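PDB 1KA2: thermostable carboxypeptidase 1 from Pyrococcus furiosus, which removes amino acids one after another from the C terminus of peptides with broad specificity, as a homodimeric, cobalt-dependent metallocarboxypeptidase of family M32. Local coordinates for residues 217-220 and 221-225; 458-462 and 463-467. All coordinates share one frame; numbering follows the deposited sequence.

Contact 1 (217-220 and 221-225)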
ATOM      1  N   LEU A 217      21.717   6.067  -2.305  1.00 34.02           N
ATOM      2  CA  LEU A 217      21.287   6.665  -1.037  1.00 35.97           C
ATOM      3  C   LEU A 217      22.048   7.975  -0.766  1.00 36.40           C
ATOM      4  O   LEU A 217      21.455   8.990  -0.388  1.00 35.66           O
ATOM      5  CB  LEU A 217      21.544   5.699   0.126  1.00 34.64           C
ATOM      6  CG  LEU A 217      20.638   5.776   1.367  1.00 38.43           C
ATOM      7  CD1 LEU A 217      21.435   5.322   2.607  1.00 35.33           C
ATOM      8  CD2 LEU A 217      20.112   7.192   1.572  1.00 34.90           C
ATOM      9  N   TRP A 218      23.364   7.934  -0.964  1.00 36.22           N
ATOM     10  CA  TRP A 218      24.218   9.092  -0.737  1.00 37.31           C
ATOM     11  C   TRP A 218      23.833  10.248  -1.653  1.00 36.44           C
ATOM     12  O   TRP A 218      23.809  11.406  -1.230  1.00 36.00           O
ATOM     13  CB  TRP A 218      25.678   8.725  -0.996  1.00 37.82           C
ATOM     14  CG  TRP A 218      26.666   9.806  -0.643  1.00 38.97           C
ATOM     15  CD1 TRP A 218      27.260  10.007   0.575  1.00 35.45           C
ATOM     16  CD2 TRP A 218      27.220  10.791  -1.525  1.00 38.19           C
ATOM     17  NE1 TRP A 218      28.153  11.047   0.502  1.00 36.68           N
ATOM     18  CE2 TRP A 218      28.153  11.547  -0.774  1.00 39.64           C
ATOM     19  CE3 TRP A 218      27.024  11.107  -2.876  1.00 39.73           C
ATOM     20  CZ2 TRP A 218      28.891  12.600  -1.330  1.00 39.02           C
ATOM     21  CZ3 TRP A 218      27.757  12.156  -3.432  1.00 38.96           C
ATOM     22  CH2 TRP A 218      28.681  12.889  -2.656  1.00 41.95           C
ATOM     23  N   ILE A 219      23.547   9.938  -2.911  1.00 34.43           N
ATOM     24  CA  ILE A 219      23.172  10.982  -3.852  1.00 33.61           C
ATOM     25  C   ILE A 219      21.831  11.600  -3.458  1.00 34.53           C
ATOM     26  O   ILE A 219      21.672  12.826  -3.473  1.00 34.49           O
ATOM     27  CB  ILE A 219      23.091  10.435  -5.292  1.00 33.74           C
ATOM     28  CG1 ILE A 219      24.490  10.025  -5.757  1.00 35.55           C
ATOM     29  CG2 ILE A 219      22.486  11.485  -6.226  1.00 32.30           C
ATOM     30  CD1 ILE A 219      24.548   9.488  -7.178  1.00 38.47           C
ATOM     31  N   LEU A 220      20.861  10.769  -3.091  1.00 32.66           N
ATOM     32  CA  LEU A 220      19.569  11.319  -2.713  1.00 32.65           C
ATOM     33  C   LEU A 220      19.662  12.221  -1.474  1.00 32.48           C
ATOM     34  O   LEU A 220      18.956  13.224  -1.390  1.00 31.52           O
ATOM     35  CB  LEU A 220      18.548  10.199  -2.512  1.00 30.96           C
ATOM     36  CG  LEU A 220      18.094   9.543  -3.828  1.00 33.14           C
ATOM     37  CD1 LEU A 220      17.111   8.424  -3.528  1.00 31.02           C
ATOM     38  CD2 LEU A 220      17.446  10.586  -4.743  1.00 29.47           C
ATOM     39  N   GLN A 221      20.533  11.887  -0.524  1.00 34.20           N
ATOM     40  CA  GLN A 221      20.686  12.732   0.663  1.00 36.71           C
ATOM     41  C   GLN A 221      21.394  14.028   0.254  1.00 36.57           C
ATOM     42  O   GLN A 221      21.151  15.090   0.833  1.00 38.99           O
ATOM     43  CB  GLN A 221      21.496  12.012   1.739  1.00 38.44           C
ATOM     44  CG  GLN A 221      21.030  10.585   1.982  1.00 45.10           C
ATOM     45  CD  GLN A 221      21.770   9.897   3.129  1.00 47.50           C
ATOM     46  OE1 GLN A 221      21.216   9.736   4.212  1.00 48.10           O
ATOM     47  NE2 GLN A 221      23.013   9.497   2.901  1.00 45.85           N
ATOM     48  N   LYS A 222      22.258  13.947  -0.754  1.00 34.86           N
ATOM     49  CA  LYS A 222      22.947  15.136  -1.225  1.00 35.34           C
ATOM     50  C   LYS A 222      21.952  16.070  -1.888  1.00 35.03           C
ATOM     51  O   LYS A 222      22.126  17.288  -1.859  1.00 34.72           O
ATOM     52  CB  LYS A 222      24.066  14.764  -2.197  1.00 35.66           C
ATOM     53  CG  LYS A 222      25.309  14.269  -1.492  1.00 38.53           C
ATOM     54  CD  LYS A 222      25.810  15.315  -0.504  1.00 39.71           C
ATOM     55  CE  LYS A 222      26.905  14.749   0.382  1.00 43.03           C
ATOM     56  NZ  LYS A 222      27.359  15.743   1.395  1.00 45.06           N
ATOM     57  N   PHE A 223      20.912  15.491  -2.483  1.00 34.51           N
ATOM     58  CA  PHE A 223      19.858  16.269  -3.139  1.00 34.91           C
ATOM     59  C   PHE A 223      18.857  16.792  -2.109  1.00 34.25           C
ATOM     60  O   PHE A 223      18.022  17.647  -2.420  1.00 32.68           O
ATOM     61  CB  PHE A 223      19.079  15.410  -4.149  1.00 33.12           C
ATOM     62  CG  PHE A 223      19.821  15.121  -5.433  1.00 35.06           C
ATOM     63  CD1 PHE A 223      20.999  15.790  -5.757  1.00 33.43           C
ATOM     64  CD2 PHE A 223      19.303  14.199  -6.347  1.00 35.41           C
ATOM     65  CE1 PHE A 223      21.644  15.547  -6.966  1.00 35.24           C
ATOM     66  CE2 PHE A 223      19.940  13.950  -7.563  1.00 34.78           C
ATOM     67  CZ  PHE A 223      21.111  14.624  -7.874  1.00 35.77           C
ATOM     68  N   GLY A 224      18.920  16.265  -0.891  1.00 33.28           N
ATOM     69  CA  GLY A 224      17.980  16.697   0.126  1.00 34.10           C
ATOM     70  C   GLY A 224      16.648  15.965   0.025  1.00 34.83           C
ATOM     71  O   GLY A 224      15.622  16.445   0.517  1.00 34.19           O
ATOM     72  N   PHE A 225      16.663  14.802  -0.628  1.00 35.08           N
ATOM     73  CA  PHE A 225      15.465  13.975  -0.781  1.00 33.75           C
ATOM     74  C   PHE A 225      15.066  13.625   0.659  1.00 33.53           C
ATOM     75  O   PHE A 225      15.831  12.990   1.385  1.00 32.05           O
ATOM     76  CB  PHE A 225      15.812  12.725  -1.597  1.00 32.14           C
ATOM     77  CG  PHE A 225      14.612  11.956  -2.085  1.00 33.29           C
ATOM     78  CD1 PHE A 225      13.581  12.604  -2.752  1.00 31.80           C
ATOM     79  CD2 PHE A 225      14.539  10.581  -1.917  1.00 32.48           C
ATOM     80  CE1 PHE A 225      12.490  11.899  -3.251  1.00 31.31           C
ATOM     81  CE2 PHE A 225      13.453   9.861  -2.412  1.00 35.26           C
ATOM     82  CZ  PHE A 225      12.425  10.528  -3.085  1.00 33.60           C
TER

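Contact 2 (458-462 and 463-467)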
ATOM      1  N   ALA A 458      14.813  25.625  -5.268  1.00 35.16           N
ATOM      2  CA  ALA A 458      13.902  26.743  -5.033  1.00 34.84           C
ATOM      3  C   ALA A 458      13.544  27.473  -6.337  1.00 34.62           C
ATOM      4  O   ALA A 458      12.423  27.961  -6.500  1.00 35.16           O
ATOM      5  CB  ALA A 458      14.531  27.719  -4.031  1.00 36.23           C
ATOM      6  N   TRP A 459      14.498  27.547  -7.261  1.00 33.77           N
ATOM      7  CA  TRP A 459      14.251  28.217  -8.541  1.00 34.25           C
ATOM      8  C   TRP A 459      13.180  27.428  -9.282  1.00 32.85           C
ATOM      9  O   TRP A 459      12.251  28.005  -9.839  1.00 31.64           O
ATOM     10  CB  TRP A 459      15.533  28.263  -9.382  1.00 36.40           C
ATOM     11  CG  TRP A 459      15.418  29.090 -10.624  1.00 40.69           C
ATOM     12  CD1 TRP A 459      15.784  30.399 -10.777  1.00 40.63           C
ATOM     13  CD2 TRP A 459      14.927  28.660 -11.900  1.00 40.62           C
ATOM     14  NE1 TRP A 459      15.559  30.807 -12.069  1.00 41.64           N
ATOM     15  CE2 TRP A 459      15.033  29.760 -12.781  1.00 41.63           C
ATOM     16  CE3 TRP A 459      14.410  27.452 -12.385  1.00 40.72           C
ATOM     17  CZ2 TRP A 459      14.643  29.688 -14.120  1.00 40.72           C
ATOM     18  CZ3 TRP A 459      14.021  27.380 -13.724  1.00 42.08           C
ATOM     19  CH2 TRP A 459      14.142  28.493 -14.572  1.00 41.72           C
ATOM     20  N   LEU A 460      13.319  26.102  -9.276  1.00 32.52           N
ATOM     21  CA  LEU A 460      12.350  25.230  -9.929  1.00 32.38           C
ATOM     22  C   LEU A 460      10.972  25.375  -9.278  1.00 32.70           C
ATOM     23  O   LEU A 460       9.956  25.390  -9.964  1.00 31.83           O
ATOM     24  CB  LEU A 460      12.804  23.764  -9.862  1.00 29.45           C
ATOM     25  CG  LEU A 460      13.568  23.089 -11.024  1.00 30.46           C
ATOM     26  CD1 LEU A 460      13.517  23.926 -12.296  1.00 25.08           C
ATOM     27  CD2 LEU A 460      14.979  22.843 -10.625  1.00 27.41           C
ATOM     28  N   ARG A 461      10.939  25.501  -7.955  1.00 34.39           N
ATOM     29  CA  ARG A 461       9.671  25.641  -7.240  1.00 36.03           C
ATOM     30  C   ARG A 461       8.893  26.870  -7.690  1.00 36.69           C
ATOM     31  O   ARG A 461       7.742  26.770  -8.113  1.00 37.48           O
ATOM     32  CB  ARG A 461       9.920  25.719  -5.730  1.00 36.82           C
ATOM     33  CG  ARG A 461       8.660  25.855  -4.892  1.00 36.59           C
ATOM     34  CD  ARG A 461       8.934  25.421  -3.466  1.00 40.52           C
ATOM     35  NE  ARG A 461       7.748  24.834  -2.846  1.00 45.49           N
ATOM     36  CZ  ARG A 461       7.775  24.019  -1.791  1.00 48.30           C
ATOM     37  NH1 ARG A 461       8.933  23.689  -1.224  1.00 46.27           N
ATOM     38  NH2 ARG A 461       6.642  23.513  -1.308  1.00 49.48           N
ATOM     39  N   GLU A 462       9.532  28.030  -7.592  1.00 39.40           N
ATOM     40  CA  GLU A 462       8.909  29.291  -7.972  1.00 40.44           C
ATOM     41  C   GLU A 462       8.503  29.354  -9.431  1.00 39.75           C
ATOM     42  O   GLU A 462       7.433  29.874  -9.759  1.00 39.40           O
ATOM     43  CB  GLU A 462       9.856  30.459  -7.685  1.00 44.52           C
ATOM     44  CG  GLU A 462       9.589  31.169  -6.376  1.00 49.45           C
ATOM     45  CD  GLU A 462       8.191  31.750  -6.307  1.00 50.33           C
ATOM     46  OE1 GLU A 462       7.818  32.533  -7.215  1.00 49.82           O
ATOM     47  OE2 GLU A 462       7.469  31.423  -5.341  1.00 52.63           O
ATOM     48  N   LYS A 463       9.353  28.836 -10.310  1.00 37.68           N
ATOM     49  CA  LYS A 463       9.048  28.888 -11.735  1.00 38.24           C
ATOM     50  C   LYS A 463       8.047  27.840 -12.216  1.00 37.35           C
ATOM     51  O   LYS A 463       7.126  28.160 -12.965  1.00 36.83           O
ATOM     52  CB  LYS A 463      10.342  28.777 -12.555  1.00 37.53           C
ATOM     53  CG  LYS A 463      11.312  29.941 -12.385  1.00 40.11           C
ATOM     54  CD  LYS A 463      10.661  31.258 -12.775  1.00 43.34           C
ATOM     55  CE  LYS A 463      11.682  32.379 -12.970  1.00 45.65           C
ATOM     56  NZ  LYS A 463      12.358  32.786 -11.707  1.00 47.37           N
ATOM     57  N   ILE A 464       8.205  26.596 -11.767  1.00 37.31           N
ATOM     58  CA  ILE A 464       7.329  25.511 -12.216  1.00 36.36           C
ATOM     59  C   ILE A 464       6.423  24.826 -11.183  1.00 37.03           C
ATOM     60  O   ILE A 464       5.198  24.835 -11.310  1.00 38.96           O
ATOM     61  CB  ILE A 464       8.158  24.381 -12.869  1.00 35.36           C
ATOM     62  CG1 ILE A 464       9.108  24.947 -13.932  1.00 35.24           C
ATOM     63  CG2 ILE A 464       7.226  23.348 -13.466  1.00 34.23           C
ATOM     64  CD1 ILE A 464       8.420  25.673 -15.068  1.00 35.44           C
ATOM     65  N   HIS A 465       7.045  24.223 -10.175  1.00 34.04           N
ATOM     66  CA  HIS A 465       6.358  23.446  -9.139  1.00 33.24           C
ATOM     67  C   HIS A 465       5.141  23.998  -8.380  1.00 33.57           C
ATOM     68  O   HIS A 465       4.053  23.425  -8.454  1.00 31.83           O
ATOM     69  CB  HIS A 465       7.400  22.960  -8.125  1.00 29.60           C
ATOM     70  CG  HIS A 465       8.559  22.237  -8.753  1.00 30.42           C
ATOM     71  ND1 HIS A 465       9.657  21.821  -8.031  1.00 29.96           N
ATOM     72  CD2 HIS A 465       8.780  21.849 -10.032  1.00 26.35           C
ATOM     73  CE1 HIS A 465      10.505  21.207  -8.839  1.00 28.30           C
ATOM     74  NE2 HIS A 465       9.997  21.212 -10.058  1.00 26.40           N
ATOM     75  N   ARG A 466       5.320  25.090  -7.643  1.00 34.86           N
ATOM     76  CA  ARG A 466       4.229  25.644  -6.846  1.00 36.51           C
ATOM     77  C   ARG A 466       2.949  25.899  -7.618  1.00 37.25           C
ATOM     78  O   ARG A 466       1.872  25.966  -7.029  1.00 37.68           O
ATOM     79  CB  ARG A 466       4.661  26.944  -6.167  1.00 36.87           C
ATOM     80  CG  ARG A 466       5.003  28.070  -7.139  1.00 39.15           C
ATOM     81  CD  ARG A 466       5.188  29.398  -6.399  1.00 41.07           C
ATOM     82  NE  ARG A 466       3.940  29.814  -5.763  1.00 46.24           N
ATOM     83  CZ  ARG A 466       3.797  30.901  -5.009  1.00 48.29           C
ATOM     84  NH1 ARG A 466       4.829  31.707  -4.781  1.00 47.64           N
ATOM     85  NH2 ARG A 466       2.612  31.178  -4.482  1.00 49.71           N
ATOM     86  N   TRP A 467       3.061  26.037  -8.936  1.00 36.46           N
ATOM     87  CA  TRP A 467       1.894  26.312  -9.757  1.00 36.97           C
ATOM     88  C   TRP A 467       0.981  25.111  -9.985  1.00 35.77           C
ATOM     89  O   TRP A 467      -0.167  25.276 -10.406  1.00 35.17           O
ATOM     90  CB  TRP A 467       2.332  26.916 -11.098  1.00 38.10           C
ATOM     91  CG  TRP A 467       3.153  28.158 -10.905  1.00 40.58           C
ATOM     92  CD1 TRP A 467       4.431  28.376 -11.334  1.00 40.11           C
ATOM     93  CD2 TRP A 467       2.783  29.317 -10.144  1.00 40.15           C
ATOM     94  NE1 TRP A 467       4.881  29.591 -10.877  1.00 39.50           N
ATOM     95  CE2 TRP A 467       3.889  30.188 -10.145  1.00 40.16           C
ATOM     96  CE3 TRP A 467       1.624  29.697  -9.457  1.00 44.51           C
ATOM     97  CZ2 TRP A 467       3.874  31.423  -9.485  1.00 42.96           C
ATOM     98  CZ3 TRP A 467       1.608  30.931  -8.798  1.00 44.80           C
ATOM     99  CH2 TRP A 467       2.729  31.775  -8.819  1.00 43.73           C
TER

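Contact 1 (217-220 and 221-225)
Trp218 carries the aliphatic chain of Lys222 across one face of its indole: CG of Lys222 stands 3.6 Å from the centroid of the Trp218 six-membered ring and only 5° off the normal, a CH-pi contact. The lysine turns back at chi2 (-57°), which lays its outer carbons along the same ring and brings CE within 3.4 Å of Trp218 CZ2. An alanine in place of Trp218 is likely to leave the Lys222 chain without the ring face it rests on and open a gap toward helix 313-326, where Ile319 and Val322 touch the tryptophan. One residue on, Ile219 CG2 sits over the Phe223 ring, 4.0 Å from its centroid. Beneath these pairs run i to i+4 backbone bonds, among them Phe223 N to Ile219 O at 2.9 Å. The helix then closes in a Schellman motif: Gly224, with phi at 83°, is C-prime, Phe225 N reaches Leu220 O at 2.9 Å, and the Gly224 N to Gln221 O bond is weak. That reversal sets Phe225 alongside Leu220, whose CD1 lies 3.7 Å from Phe225 CD2. Farther out, Phe225 meets Ala274 of helix 261-278 and Ala231 of strand 231-235, while Phe223 packs edge-to-face with Trp305 and Phe453.

Contact 2 (458-462 and 463-467)
Lys463 lies across the Trp459 indole, its CG centred 3.6 Å from the centroid of the Trp459 six-membered ring. Bends at chi2 and chi4 (-59° and -67°) carry NZ back to an off-centre cation-pi position, 4.3 Å from the centroid of the five-membered ring of Trp459. Asp440 accepts the Trp459 NE1 hydrogen bond and forms a long, weak ion pair with Lys463 NZ. Farther along, Glu462 OE2 uses its syn lone pair to take NH1 of Arg466 at 2.7 Å; the donor's guanidinium is met at its edge, near its own plane, yet stands almost perpendicular to the carboxylate (85°). Trp467 NE1 adds a weak bond to Glu462 O at 2.8 Å. On the buried side, CB of Leu460 rests over one face of the His465 ring, 3.6 Å from CE1 of His465. ND1 bonds Gln279 and NE2 Gln301, and Tyr276 stacks on the imidazole. Leu460 O accepts two amides from opposite faces of its plane, Ile464 N at 2.8 Å and His465 N at 3.1 Å, and Arg466 N reaches back five residues to Arg461 O. This widening from i+4 to i+5 bonds is the signature of a pi-type turn near the end of an alpha-helix.

From the N terminus, the chain first reaches contact 1 (217-220 with 221-225), at the C-terminal end of helix 209-223, just ahead of strand 231-235. It then passes through the three-stranded sheet, the HExxH helix 261-278 and helix 295-309 before contact 2 (458-462 with 463-467) near the end of helix 454-465. Each is local, closing helical turns rather than a long loop; the two follow in series, neither nested nor crossed. The centres of contacts 1 and 2 are about 20 Å apart. Both nevertheless pack on helices 261-278 and 295-309, which supply the metal ligands His269, His273 and Glu299; contact 2 also reaches Trp305, through Leu460. Lys457, just ahead of 458-462, hydrogen-bonds through NZ to Phe223 O.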